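Local structure of envelope polyprotein (Puumala orthohantavirus, 5FXU) at residues L5-P10 and I149-E154; L19-V24 and I231-S236; R104-I109 and I128-T133; L163-C168 and D185-M190; V189-F194 and G347-P352. The protein probably forms, together with its partner glycoprotein Gc, the antigenic spikes through which the hantavirus attaches to and enters host cells. All coordinates share one frame; numbering follows the deposited sequence.

Contact 1: L5-P10 and I149-E154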
# COMPACT_ATOMS: atom_id res chain seq x y z
N LEU A 5 -3.80 -1.31 16.99
CA LEU A 5 -4.44 -1.40 15.70
C LEU A 5 -5.95 -1.44 15.92
O LEU A 5 -6.50 -2.41 16.43
CB LEU A 5 -3.93 -2.62 14.93
CG LEU A 5 -4.10 -2.62 13.40
CD1 LEU A 5 -3.22 -3.69 12.79
CD2 LEU A 5 -5.55 -2.84 13.00
N LYS A 6 -6.61 -0.34 15.57
CA LYS A 6 -8.01 -0.17 15.83
C LYS A 6 -8.83 -0.63 14.62
O LYS A 6 -8.50 -0.36 13.48
CB LYS A 6 -8.24 1.28 16.28
CG LYS A 6 -9.60 1.59 16.89
CD LYS A 6 -9.69 3.02 17.44
CE LYS A 6 -8.63 3.31 18.51
NZ LYS A 6 -9.06 4.41 19.44
N ILE A 7 -9.86 -1.41 14.88
CA ILE A 7 -10.83 -1.81 13.86
C ILE A 7 -12.16 -1.20 14.29
O ILE A 7 -12.63 -1.41 15.40
CB ILE A 7 -10.91 -3.35 13.75
CG1 ILE A 7 -9.57 -3.94 13.29
CG2 ILE A 7 -12.03 -3.80 12.82
CD1 ILE A 7 -9.19 -3.62 11.86
N GLU A 8 -12.74 -0.42 13.39
CA GLU A 8 -14.05 0.13 13.58
C GLU A 8 -15.07 -0.88 13.01
O GLU A 8 -15.10 -1.14 11.81
CB GLU A 8 -14.17 1.48 12.90
CG GLU A 8 -15.52 2.16 13.16
CD GLU A 8 -15.66 3.54 12.54
OE1 GLU A 8 -15.00 3.83 11.50
OE2 GLU A 8 -16.48 4.34 13.09
N CYS A 9 -15.90 -1.42 13.89
CA CYS A 9 -16.92 -2.42 13.54
C CYS A 9 -18.29 -1.81 13.23
O CYS A 9 -18.84 -1.09 14.05
CB CYS A 9 -17.06 -3.39 14.73
SG CYS A 9 -15.59 -4.42 14.91
N PRO A 10 -18.88 -2.13 12.06
CA PRO A 10 -20.26 -1.69 11.81
C PRO A 10 -21.31 -2.39 12.67
O PRO A 10 -21.00 -3.44 13.22
CB PRO A 10 -20.48 -2.05 10.33
CG PRO A 10 -19.13 -2.34 9.78
CD PRO A 10 -18.38 -2.93 10.93
N ILE A 149 1.37 -5.96 19.26
CA ILE A 149 0.34 -5.11 18.72
C ILE A 149 -1.00 -5.58 19.24
O ILE A 149 -1.41 -6.72 19.03
CB ILE A 149 0.32 -5.13 17.18
CG1 ILE A 149 1.75 -5.02 16.62
CG2 ILE A 149 -0.58 -4.02 16.64
CD1 ILE A 149 1.83 -5.15 15.11
N GLN A 150 -1.68 -4.67 19.91
CA GLN A 150 -3.01 -4.87 20.42
C GLN A 150 -4.02 -4.47 19.34
O GLN A 150 -4.13 -3.30 18.97
CB GLN A 150 -3.18 -3.99 21.67
CG GLN A 150 -4.58 -3.89 22.27
CD GLN A 150 -5.00 -5.09 23.07
OE1 GLN A 150 -4.24 -6.04 23.25
NE2 GLN A 150 -6.20 -5.04 23.60
N VAL A 151 -4.74 -5.46 18.82
CA VAL A 151 -5.84 -5.22 17.91
C VAL A 151 -7.08 -5.03 18.76
O VAL A 151 -7.38 -5.90 19.56
CB VAL A 151 -6.06 -6.37 16.92
CG1 VAL A 151 -7.14 -6.01 15.91
CG2 VAL A 151 -4.77 -6.71 16.18
N ASN A 152 -7.76 -3.90 18.60
CA ASN A 152 -8.99 -3.59 19.34
C ASN A 152 -10.13 -3.42 18.36
O ASN A 152 -10.09 -2.54 17.49
CB ASN A 152 -8.85 -2.32 20.16
CG ASN A 152 -7.90 -2.49 21.34
OD1 ASN A 152 -7.96 -3.48 22.07
ND2 ASN A 152 -7.03 -1.51 21.54
N TYR A 153 -11.15 -4.26 18.51
CA TYR A 153 -12.35 -4.17 17.69
C TYR A 153 -13.32 -3.36 18.51
O TYR A 153 -13.60 -3.72 19.65
CB TYR A 153 -12.88 -5.55 17.37
CG TYR A 153 -11.96 -6.33 16.46
CD1 TYR A 153 -10.86 -7.00 16.97
CD2 TYR A 153 -12.22 -6.44 15.09
CE1 TYR A 153 -10.02 -7.74 16.14
CE2 TYR A 153 -11.37 -7.18 14.27
CZ TYR A 153 -10.28 -7.82 14.79
OH TYR A 153 -9.42 -8.54 13.99
N GLU A 154 -13.79 -2.26 17.95
CA GLU A 154 -14.62 -1.30 18.68
C GLU A 154 -15.87 -1.00 17.87
O GLU A 154 -15.77 -0.78 16.66
CB GLU A 154 -13.81 -0.03 18.90
CG GLU A 154 -14.10 0.71 20.22
CD GLU A 154 -12.83 1.19 20.93
OE1 GLU A 154 -11.93 1.74 20.25
OE2 GLU A 154 -12.74 1.00 22.16
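Ile7 lies against one face of the Tyr153 ring, the two side chains running side by side and pointing the same way. Its CG1 stands 4.2 Å from the ring centroid and 25° off the ring normal, a CH-pi contact, while CG2 comes within 3.5 Å of CD2 on the same ring. A chi1 of -63° sets Ile7 CG1 beside its own backbone N and CG2 anti to it, an arrangement in which both branches reach the phenol. Cys9 SG takes a different approach: it lies in the ring plane at the edge, 3.8 Å from Tyr153 CB, a sulfur-aromatic contact. Toward the start of both strands, Leu5 CB meets Ile149 CG2 at 4.0 Å. Beneath these side chains run five backbone hydrogen bonds of a parallel pair, among them Ile7 N to Asn152 O at 2.9 Å and Cys9 N to Glu154 O at 2.8 Å. The pair belongs to a four-stranded mixed sheet in which 3-9 is an outermost strand and 147-155 its parallel neighbour. On the sheet face away from Ile7 and Tyr153, Lys6 and Glu154 cross obliquely; NZ and OE1 remain 4.0 Å apart, longer than a salt bridge. Asn152 is gripped at both ends of its amide, OD1 by Gln150 NE2 at 2.8 Å and ND2 by Glu4. Glu8 is held from elsewhere, by Ser236, Thr156 and Leu163. In the second shell, Val20 of strand 19-30 backs Ile7, Leu127 and Phe45 touch Tyr153, and Cys9 is fixed by its disulfide to Cys134.

Contact 2: L19-V24 and I231-S236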
# COMPACT_ATOMS: atom_id res chain seq x y z
N LEU A 19 -15.22 -5.75 3.87
CA LEU A 19 -14.12 -6.14 4.73
C LEU A 19 -13.86 -5.02 5.70
O LEU A 19 -14.07 -3.85 5.36
CB LEU A 19 -12.88 -6.39 3.89
CG LEU A 19 -12.94 -7.44 2.79
CD1 LEU A 19 -11.67 -7.38 1.98
CD2 LEU A 19 -13.07 -8.82 3.39
N VAL A 20 -13.37 -5.35 6.89
CA VAL A 20 -12.79 -4.35 7.79
C VAL A 20 -11.30 -4.23 7.49
O VAL A 20 -10.68 -5.17 7.07
CB VAL A 20 -13.00 -4.65 9.31
CG1 VAL A 20 -14.44 -4.39 9.71
CG2 VAL A 20 -12.58 -6.05 9.71
N ILE A 21 -10.75 -3.05 7.74
CA ILE A 21 -9.32 -2.80 7.60
C ILE A 21 -8.85 -1.90 8.71
O ILE A 21 -9.55 -0.96 9.09
CB ILE A 21 -8.98 -2.16 6.24
CG1 ILE A 21 -7.46 -1.92 6.12
CG2 ILE A 21 -9.79 -0.89 5.99
CD1 ILE A 21 -7.02 -1.61 4.71
N GLY A 22 -7.66 -2.17 9.21
CA GLY A 22 -6.96 -1.25 10.11
C GLY A 22 -5.46 -1.29 9.86
O GLY A 22 -4.96 -2.17 9.18
N SER A 23 -4.73 -0.33 10.41
CA SER A 23 -3.28 -0.30 10.21
C SER A 23 -2.62 0.50 11.26
O SER A 23 -3.21 1.41 11.79
CB SER A 23 -2.90 0.21 8.79
OG SER A 23 -3.30 1.55 8.55
N VAL A 24 -1.38 0.16 11.58
CA VAL A 24 -0.61 0.93 12.54
C VAL A 24 0.88 0.97 12.13
O VAL A 24 1.40 -0.02 11.68
CB VAL A 24 -0.77 0.37 13.97
CG1 VAL A 24 -0.26 -1.05 14.10
CG2 VAL A 24 -0.07 1.28 14.98
N ILE A 231 -5.81 -2.74 -5.42
CA ILE A 231 -7.03 -3.10 -4.73
C ILE A 231 -7.06 -2.27 -3.46
O ILE A 231 -6.06 -2.21 -2.73
CB ILE A 231 -7.13 -4.63 -4.53
CG1 ILE A 231 -8.56 -5.03 -4.30
CG2 ILE A 231 -6.20 -5.14 -3.43
CD1 ILE A 231 -9.39 -5.06 -5.58
N CYS A 232 -8.17 -1.58 -3.22
CA CYS A 232 -8.24 -0.55 -2.19
C CYS A 232 -9.42 -0.80 -1.30
O CYS A 232 -10.42 -1.39 -1.73
CB CYS A 232 -8.40 0.86 -2.82
SG CYS A 232 -7.12 1.29 -4.05
N LEU A 233 -9.30 -0.35 -0.06
CA LEU A 233 -10.43 -0.34 0.85
C LEU A 233 -10.63 1.08 1.27
O LEU A 233 -9.66 1.80 1.52
CB LEU A 233 -10.18 -1.23 2.06
CG LEU A 233 -10.41 -2.74 1.99
CD1 LEU A 233 -11.55 -3.25 1.13
CD2 LEU A 233 -9.13 -3.35 1.51
N VAL A 234 -11.89 1.47 1.37
CA VAL A 234 -12.28 2.83 1.66
C VAL A 234 -12.74 2.92 3.11
O VAL A 234 -13.58 2.16 3.54
CB VAL A 234 -13.42 3.25 0.72
CG1 VAL A 234 -13.73 4.70 0.91
CG2 VAL A 234 -13.04 2.99 -0.73
N GLY A 235 -12.20 3.88 3.85
CA GLY A 235 -12.55 4.07 5.26
C GLY A 235 -12.13 2.90 6.13
O GLY A 235 -11.13 2.25 5.87
N SER A 236 -12.89 2.65 7.18
CA SER A 236 -12.59 1.54 8.05
C SER A 236 -13.21 0.24 7.55
O SER A 236 -12.83 -0.83 8.01
CB SER A 236 -13.07 1.88 9.46
OG SER A 236 -14.46 2.23 9.45
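Ile21 meets the bend of a beta hairpin, where Gly235 and Ser236 connect the two antiparallel strands 228-234 and 237-243 and bring the second alongside strand 19-30. The polar link across the two segments is a single hydrogen bond, from Ile21 N to Ser236 O at 3.1 Å. It is fairly straight at the hydrogen (161°), but the donor sits 36° above the carbonyl plane. The same oxygen receives a CA-H contact from Val20 CA at 3.5 Å. Farther out, Ser236 N is engaged by Gln162. Arg192 ties both segments together, with NH1 on Ser23 OG and NH2 on Gly235 O. The remaining contacts are apolar. The Ile21 and Leu233 side chains meet at an oblique angle, and Leu233 CB is approached by two branches of the isoleucine, CG2 at 4.0 Å and CD1 at 4.1 Å. Farther along, Leu19 CD1 meets Leu233 CD1 at 4.2 Å. With chi1 of Ile21 at -179°, CG1 is anti to the backbone N and CG2 falls between N and the carbonyl carbon; that methyl ends 3.4 Å from Gly235 O.

Contact 3: R104-I109 and I128-T133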
# COMPACT_ATOMS: atom_id res chain seq x y z
N ARG A 104 -15.79 -13.91 1.08
CA ARG A 104 -16.34 -15.21 0.75
C ARG A 104 -15.49 -16.35 1.32
O ARG A 104 -16.03 -17.33 1.82
CB ARG A 104 -16.49 -15.35 -0.78
CG ARG A 104 -17.56 -16.34 -1.19
CD ARG A 104 -17.83 -16.39 -2.70
NE ARG A 104 -16.86 -17.23 -3.41
CZ ARG A 104 -15.83 -16.80 -4.16
NH1 ARG A 104 -15.60 -15.51 -4.38
NH2 ARG A 104 -15.02 -17.70 -4.74
N THR A 105 -14.18 -16.23 1.21
CA THR A 105 -13.26 -17.25 1.73
C THR A 105 -13.07 -17.18 3.24
O THR A 105 -12.55 -18.12 3.83
CB THR A 105 -11.85 -17.15 1.11
OG1 THR A 105 -11.22 -15.92 1.52
CG2 THR A 105 -11.90 -17.24 -0.41
N ARG A 106 -13.45 -16.06 3.85
CA ARG A 106 -13.25 -15.83 5.26
C ARG A 106 -11.78 -15.81 5.67
O ARG A 106 -11.43 -16.17 6.79
CB ARG A 106 -14.06 -16.86 6.07
CG ARG A 106 -15.55 -16.87 5.71
CD ARG A 106 -16.19 -15.51 6.03
NE ARG A 106 -17.60 -15.36 5.67
CZ ARG A 106 -18.61 -16.15 6.06
NH1 ARG A 106 -18.45 -17.24 6.82
NH2 ARG A 106 -19.83 -15.85 5.64
N LYS A 107 -10.94 -15.35 4.76
CA LYS A 107 -9.52 -15.22 5.03
C LYS A 107 -9.17 -13.82 5.51
O LYS A 107 -9.77 -12.84 5.09
CB LYS A 107 -8.72 -15.57 3.78
CG LYS A 107 -8.85 -17.04 3.42
CD LYS A 107 -8.17 -17.91 4.46
CE LYS A 107 -7.88 -19.31 3.95
NZ LYS A 107 -6.78 -19.94 4.75
N THR A 108 -8.20 -13.77 6.41
CA THR A 108 -7.70 -12.54 6.97
C THR A 108 -6.30 -12.32 6.38
O THR A 108 -5.51 -13.25 6.30
CB THR A 108 -7.67 -12.64 8.50
OG1 THR A 108 -9.01 -12.66 8.99
CG2 THR A 108 -6.93 -11.46 9.14
N ILE A 109 -6.03 -11.10 5.94
CA ILE A 109 -4.72 -10.71 5.41
C ILE A 109 -4.06 -9.85 6.45
O ILE A 109 -4.63 -8.86 6.90
CB ILE A 109 -4.82 -9.92 4.09
CG1 ILE A 109 -5.37 -10.78 2.97
CG2 ILE A 109 -3.44 -9.42 3.64
CD1 ILE A 109 -6.89 -10.84 2.92
N ILE A 128 -6.52 -6.84 7.30
CA ILE A 128 -7.74 -6.81 6.49
C ILE A 128 -8.46 -8.12 6.69
O ILE A 128 -7.85 -9.18 6.65
CB ILE A 128 -7.40 -6.72 5.01
CG1 ILE A 128 -6.59 -5.45 4.73
CG2 ILE A 128 -8.66 -6.69 4.15
CD1 ILE A 128 -5.91 -5.45 3.38
N GLY A 129 -9.77 -8.07 6.87
CA GLY A 129 -10.50 -9.30 7.03
C GLY A 129 -12.00 -9.20 7.04
O GLY A 129 -12.57 -8.13 6.90
N PRO A 130 -12.67 -10.34 7.20
CA PRO A 130 -14.14 -10.31 7.09
C PRO A 130 -14.79 -9.58 8.25
O PRO A 130 -14.28 -9.58 9.38
CB PRO A 130 -14.54 -11.78 7.04
CG PRO A 130 -13.27 -12.56 7.08
CD PRO A 130 -12.15 -11.67 7.53
N ILE A 131 -15.92 -8.96 7.95
CA ILE A 131 -16.66 -8.21 8.97
C ILE A 131 -17.14 -9.13 10.12
O ILE A 131 -17.30 -8.64 11.22
CB ILE A 131 -17.78 -7.37 8.32
CG1 ILE A 131 -17.14 -6.31 7.42
CG2 ILE A 131 -18.62 -6.65 9.38
CD1 ILE A 131 -18.07 -5.57 6.47
N GLN A 132 -17.28 -10.44 9.88
CA GLN A 132 -17.65 -11.43 10.92
C GLN A 132 -16.67 -11.47 12.09
O GLN A 132 -17.04 -11.86 13.20
CB GLN A 132 -17.74 -12.86 10.34
CG GLN A 132 -18.98 -13.15 9.49
CD GLN A 132 -18.93 -12.55 8.06
OE1 GLN A 132 -17.91 -11.95 7.61
NE2 GLN A 132 -20.06 -12.65 7.37
N THR A 133 -15.42 -11.09 11.85
CA THR A 133 -14.41 -10.99 12.90
C THR A 133 -14.87 -10.10 14.06
O THR A 133 -14.56 -10.39 15.21
CB THR A 133 -13.08 -10.44 12.36
OG1 THR A 133 -12.76 -11.11 11.15
CG2 THR A 133 -11.95 -10.72 13.34
O HOH W 1 -10.10 -10.67 10.11
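Arg106 lies against Pro130 at the open end of the beta hairpin formed by strands 107-116 and 120-130, where the first strand emerges from helix 102-105. Arg106, the first residue past the helix, has positive phi (63°); its CA is 3.7 Å from CG of the Pro130 ring. Beyond CB, the side chain bends at chi2 (-63°), which sets CD beside the same ring, 4.2 Å from Pro130 CB. The guanidinium then passes over Gln132, the two side chains crossing at about a right angle. NE is 3.9 Å from Gln132 CD, and that carbon lies over one guanidinium face, with the guanidinium and amide planes 33° apart. At the tip, NH2 reaches 3.6 Å from Gln132 NE2; both are donors, and the amide lies over the guanidinium at a tilt, without a hydrogen bond. NE has a weak bond back to Ala103 O. Strand pairing takes over at Ile109 and Ile128, an antiparallel hydrogen-bonded pair with Ile109 N to Ile128 O at 2.7 Å and Ile128 N to Ile109 O at 2.8 Å. Pro130 to Thr133 form a type I turn, and Pro130 O is gripped twice, by N and OG1 of Thr133. Lys107 NZ forms a salt bridge with Asp46, outside the two segments. Between the segments, a water donates to Thr133 OG1 at 2.9 Å; its 2.5 Å approach to Thr108 OG1 is doubtfully short.

Contact 4: L163-C168 and D185-M190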
# COMPACT_ATOMS: atom_id res chain seq x y z
N LEU A 163 -17.60 6.65 11.56
CA LEU A 163 -17.07 7.86 12.17
C LEU A 163 -15.90 8.41 11.32
O LEU A 163 -14.82 7.83 11.29
CB LEU A 163 -16.63 7.60 13.62
CG LEU A 163 -16.35 8.83 14.49
CD1 LEU A 163 -17.63 9.63 14.73
CD2 LEU A 163 -15.68 8.46 15.81
N VAL A 164 -16.13 9.53 10.63
CA VAL A 164 -15.15 10.14 9.75
C VAL A 164 -14.99 11.61 10.11
O VAL A 164 -15.94 12.39 10.05
CB VAL A 164 -15.58 10.08 8.28
CG1 VAL A 164 -14.37 10.34 7.39
CG2 VAL A 164 -16.21 8.75 7.92
N GLU A 165 -13.77 11.99 10.51
CA GLU A 165 -13.46 13.33 10.99
C GLU A 165 -14.40 13.73 12.16
O GLU A 165 -14.82 14.88 12.24
CB GLU A 165 -13.53 14.39 9.85
CG GLU A 165 -12.79 14.04 8.54
CD GLU A 165 -13.15 14.92 7.32
OE1 GLU A 165 -14.25 14.74 6.78
OE2 GLU A 165 -12.31 15.75 6.87
N GLY A 166 -14.72 12.79 13.06
CA GLY A 166 -15.67 13.04 14.15
C GLY A 166 -17.13 13.20 13.75
O GLY A 166 -17.92 13.77 14.50
N VAL A 167 -17.50 12.68 12.58
CA VAL A 167 -18.85 12.83 12.02
C VAL A 167 -19.32 11.49 11.49
O VAL A 167 -18.54 10.76 10.88
CB VAL A 167 -18.86 13.86 10.86
CG1 VAL A 167 -20.28 14.15 10.42
CG2 VAL A 167 -18.16 15.16 11.26
N CYS A 168 -20.59 11.16 11.68
CA CYS A 168 -21.14 9.90 11.17
C CYS A 168 -21.60 10.08 9.73
O CYS A 168 -22.42 10.93 9.47
CB CYS A 168 -22.27 9.40 12.08
SG CYS A 168 -21.62 8.73 13.64
N ASP A 185 -24.15 15.69 0.97
CA ASP A 185 -22.99 16.11 1.79
C ASP A 185 -21.70 15.50 1.25
O ASP A 185 -21.73 14.51 0.54
CB ASP A 185 -23.15 15.67 3.25
CG ASP A 185 -24.36 16.30 3.93
OD1 ASP A 185 -24.43 17.55 4.00
OD2 ASP A 185 -25.23 15.55 4.43
N ILE A 186 -20.57 16.11 1.59
CA ILE A 186 -19.27 15.66 1.10
C ILE A 186 -18.33 15.47 2.28
O ILE A 186 -18.04 16.41 2.98
CB ILE A 186 -18.67 16.67 0.11
CG1 ILE A 186 -19.57 16.75 -1.13
CG2 ILE A 186 -17.24 16.29 -0.27
CD1 ILE A 186 -19.17 17.83 -2.11
N VAL A 187 -17.80 14.26 2.41
CA VAL A 187 -16.87 13.93 3.48
C VAL A 187 -15.60 13.30 2.91
O VAL A 187 -15.65 12.46 2.00
CB VAL A 187 -17.54 12.98 4.51
CG1 VAL A 187 -16.57 12.63 5.61
CG2 VAL A 187 -18.76 13.66 5.13
N THR A 188 -14.47 13.69 3.44
CA THR A 188 -13.17 13.17 3.03
C THR A 188 -12.82 11.90 3.81
O THR A 188 -12.79 11.95 5.02
CB THR A 188 -12.11 14.25 3.21
OG1 THR A 188 -12.36 15.26 2.23
CG2 THR A 188 -10.75 13.71 3.03
N VAL A 189 -12.58 10.79 3.11
CA VAL A 189 -12.30 9.50 3.76
C VAL A 189 -10.93 8.95 3.34
O VAL A 189 -10.42 9.23 2.26
CB VAL A 189 -13.37 8.42 3.49
CG1 VAL A 189 -14.73 8.90 3.94
CG2 VAL A 189 -13.45 8.02 2.04
N MET A 190 -10.38 8.12 4.21
CA MET A 190 -9.14 7.42 3.96
C MET A 190 -9.34 6.30 2.95
O MET A 190 -10.36 5.61 2.96
CB MET A 190 -8.57 6.86 5.26
CG MET A 190 -7.23 6.15 5.09
SD MET A 190 -6.40 5.62 6.64
CE MET A 190 -5.79 7.20 7.20
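Val164 inserts a single methyl, CG1, into a site made by Val187, Thr188 and Val189. That methyl is 3.6 Å from Val187 CG1 and 3.8 Å from Val189 CG1, and it comes closer still, 3.3 Å, to the backbone oxygen of Thr188. Anti to the backbone N (chi1 -163°), CG1 is the branch that does the touching. The Val164 and Val187 side chains cross at a slant.

Glu165, the next residue, adds the second large share of buried surface. Its backbone has positive phi (54°), as expected in the type I' turn from Val164 to Val167, whose ends are joined by Val164 N to Val167 O at 2.7 Å and Val167 N to Val164 O at 3.0 Å. From there the side chain runs extended beyond CG, antiparallel to the Val187 side chain, until its OE1 lies 3.3 Å from Val187 CG1. Glu165 OE2 comes 4.0 Å from Thr188 CB. OE1 also nears Thr188 N, but no hydrogen bond forms; none crosses between the two segments, so the contact rests on van der Waals packing of aliphatic groups and the carboxylate.

Val187 therefore receives both residues on one methyl, CG1. Its backbone is meanwhile paired with Leu351, and its side chain also touches Ile355. The turn closes the beta hairpin of strands 162-164 and 167-171, with Cys168 tied to Cys158 by a disulfide. It leans on strand 185-197, while strand 340-354 pairs antiparallel with both 167-171 and 185-197.

Contact 5: V189-F194 and G347-P352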
# COMPACT_ATOMS: atom_id res chain seq x y z
N VAL A 189 -12.58 10.79 3.11
CA VAL A 189 -12.30 9.50 3.76
C VAL A 189 -10.93 8.95 3.34
O VAL A 189 -10.42 9.23 2.26
CB VAL A 189 -13.37 8.42 3.49
CG1 VAL A 189 -14.73 8.90 3.94
CG2 VAL A 189 -13.45 8.02 2.04
N MET A 190 -10.38 8.12 4.21
CA MET A 190 -9.14 7.42 3.96
C MET A 190 -9.34 6.30 2.95
O MET A 190 -10.36 5.61 2.96
CB MET A 190 -8.57 6.86 5.26
CG MET A 190 -7.23 6.15 5.09
SD MET A 190 -6.40 5.62 6.64
CE MET A 190 -5.79 7.20 7.20
N VAL A 191 -8.34 6.13 2.09
CA VAL A 191 -8.28 5.01 1.17
C VAL A 191 -6.93 4.36 1.34
O VAL A 191 -5.91 5.07 1.39
CB VAL A 191 -8.48 5.43 -0.29
CG1 VAL A 191 -8.56 4.21 -1.19
CG2 VAL A 191 -9.80 6.13 -0.45
N ARG A 192 -6.93 3.04 1.47
CA ARG A 192 -5.70 2.23 1.53
C ARG A 192 -5.69 1.20 0.41
O ARG A 192 -6.64 0.46 0.26
CB ARG A 192 -5.56 1.52 2.88
CG ARG A 192 -5.10 2.45 3.97
CD ARG A 192 -5.41 2.12 5.41
NE ARG A 192 -6.79 2.22 5.87
CZ ARG A 192 -7.16 2.13 7.14
NH1 ARG A 192 -6.26 1.97 8.11
NH2 ARG A 192 -8.44 2.23 7.45
N CYS A 193 -4.59 1.19 -0.35
CA CYS A 193 -4.47 0.43 -1.58
C CYS A 193 -3.21 -0.42 -1.61
O CYS A 193 -2.17 0.01 -1.14
CB CYS A 193 -4.38 1.38 -2.78
SG CYS A 193 -5.77 2.48 -2.99
N PHE A 194 -3.32 -1.60 -2.21
CA PHE A 194 -2.24 -2.58 -2.30
C PHE A 194 -2.02 -2.91 -3.76
O PHE A 194 -2.96 -3.12 -4.50
CB PHE A 194 -2.59 -3.83 -1.48
CG PHE A 194 -2.95 -3.49 -0.06
CD1 PHE A 194 -4.23 -3.02 0.24
CD2 PHE A 194 -2.00 -3.52 0.93
CE1 PHE A 194 -4.55 -2.61 1.53
CE2 PHE A 194 -2.31 -3.13 2.23
CZ PHE A 194 -3.58 -2.66 2.54
N GLY A 347 -4.09 7.47 1.14
CA GLY A 347 -4.51 8.84 0.88
C GLY A 347 -5.95 9.08 1.23
O GLY A 347 -6.56 8.29 1.93
N PHE A 348 -6.49 10.20 0.76
CA PHE A 348 -7.83 10.65 1.10
C PHE A 348 -8.57 11.10 -0.15
O PHE A 348 -7.98 11.73 -1.02
CB PHE A 348 -7.78 11.78 2.12
CG PHE A 348 -7.09 11.39 3.40
CD1 PHE A 348 -5.70 11.48 3.52
CD2 PHE A 348 -7.81 10.89 4.47
CE1 PHE A 348 -5.06 11.11 4.70
CE2 PHE A 348 -7.18 10.52 5.66
CZ PHE A 348 -5.80 10.62 5.77
N ILE A 349 -9.85 10.74 -0.24
CA ILE A 349 -10.72 11.21 -1.32
C ILE A 349 -12.04 11.74 -0.76
O ILE A 349 -12.55 11.21 0.26
CB ILE A 349 -10.98 10.13 -2.39
CG1 ILE A 349 -11.79 8.95 -1.83
CG2 ILE A 349 -9.66 9.65 -2.98
CD1 ILE A 349 -12.28 7.97 -2.88
N PRO A 350 -12.60 12.78 -1.40
CA PRO A 350 -13.92 13.25 -1.02
C PRO A 350 -15.02 12.33 -1.55
O PRO A 350 -14.97 11.95 -2.71
CB PRO A 350 -13.99 14.62 -1.69
CG PRO A 350 -13.14 14.50 -2.90
CD PRO A 350 -12.03 13.56 -2.52
N LEU A 351 -15.97 11.96 -0.70
CA LEU A 351 -17.13 11.18 -1.13
C LEU A 351 -18.42 11.96 -0.94
O LEU A 351 -18.62 12.58 0.10
CB LEU A 351 -17.26 9.89 -0.34
CG LEU A 351 -16.20 8.81 -0.54
CD1 LEU A 351 -16.30 7.64 0.43
CD2 LEU A 351 -16.25 8.29 -1.96
N PRO A 352 -19.32 11.90 -1.93
CA PRO A 352 -20.65 12.44 -1.76
C PRO A 352 -21.52 11.44 -1.00
O PRO A 352 -21.39 10.23 -1.17
CB PRO A 352 -21.13 12.61 -3.19
CG PRO A 352 -20.48 11.50 -3.93
CD PRO A 352 -19.16 11.26 -3.25
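Val189 and Ile349 exchange two backbone hydrogen bonds, Val189 N to Ile349 O at 2.9 Å and Ile349 N to Val189 O at 3.0 Å. Val191 and Gly347 do the same, with Val191 N to Gly347 O at 2.8 Å and Gly347 N to Val191 O at 3.0 Å. Met190 and Phe348, set between them, form a non-hydrogen-bonded pair in which CA-H groups of both residues turn to carbonyl oxygens opposite. The short strand axes make an angle of 130°, well away from a flat antiparallel alignment. This is the antiparallel ladder between strands 185-197 and 340-354; strand 228-234 pairs antiparallel with 185-197, and Cys193 is disulfide-bonded to Cys232 of strand 228-234. On the face carrying Val191 and Ile349, Val191 CG2 meets Ile349 CG1 at 3.7 Å. That methylene stands between the backbone N and the carbonyl carbon of Ile349 (chi1 66°). Nearby, Val189 CG2 and Leu351 CD1 are only 3.3 Å apart, tighter than usual for two carbons, their side chains crossing at about a right angle. Leu351 also touches Tyr249 of helix 249-260. The other face holds Met190 and Phe348: the methionine bends at chi3 (-76°), and CE comes obliquely to the ring, 3.7 Å from Phe348 CZ. Met190 SD lies 3.5 Å above the Arg192 guanidinium plane, offset toward its rim.

Contact 2 lies between contacts 1 and 3 on one hand and contact 5 on the other and touches all three, its centre 11, 12 and 10 Å from theirs. Contacts 4 and 5, 11 Å apart, share Val189 and Met190 on strand 185-197. Strand 19-30 of contact 2 neighbours strand 120-130 of contact 3, and its strand 228-234 neighbours 185-197, to which the Cys232-Cys193 disulfide fastens it. Glu8 connects contact 1 to contacts 2 and 4. Along the chain, contact 3 falls between the segments of contact 1, which closes before contacts 4 and 5 open, while contacts 2 and 5 alternate, so strands far apart in sequence are joined within the head.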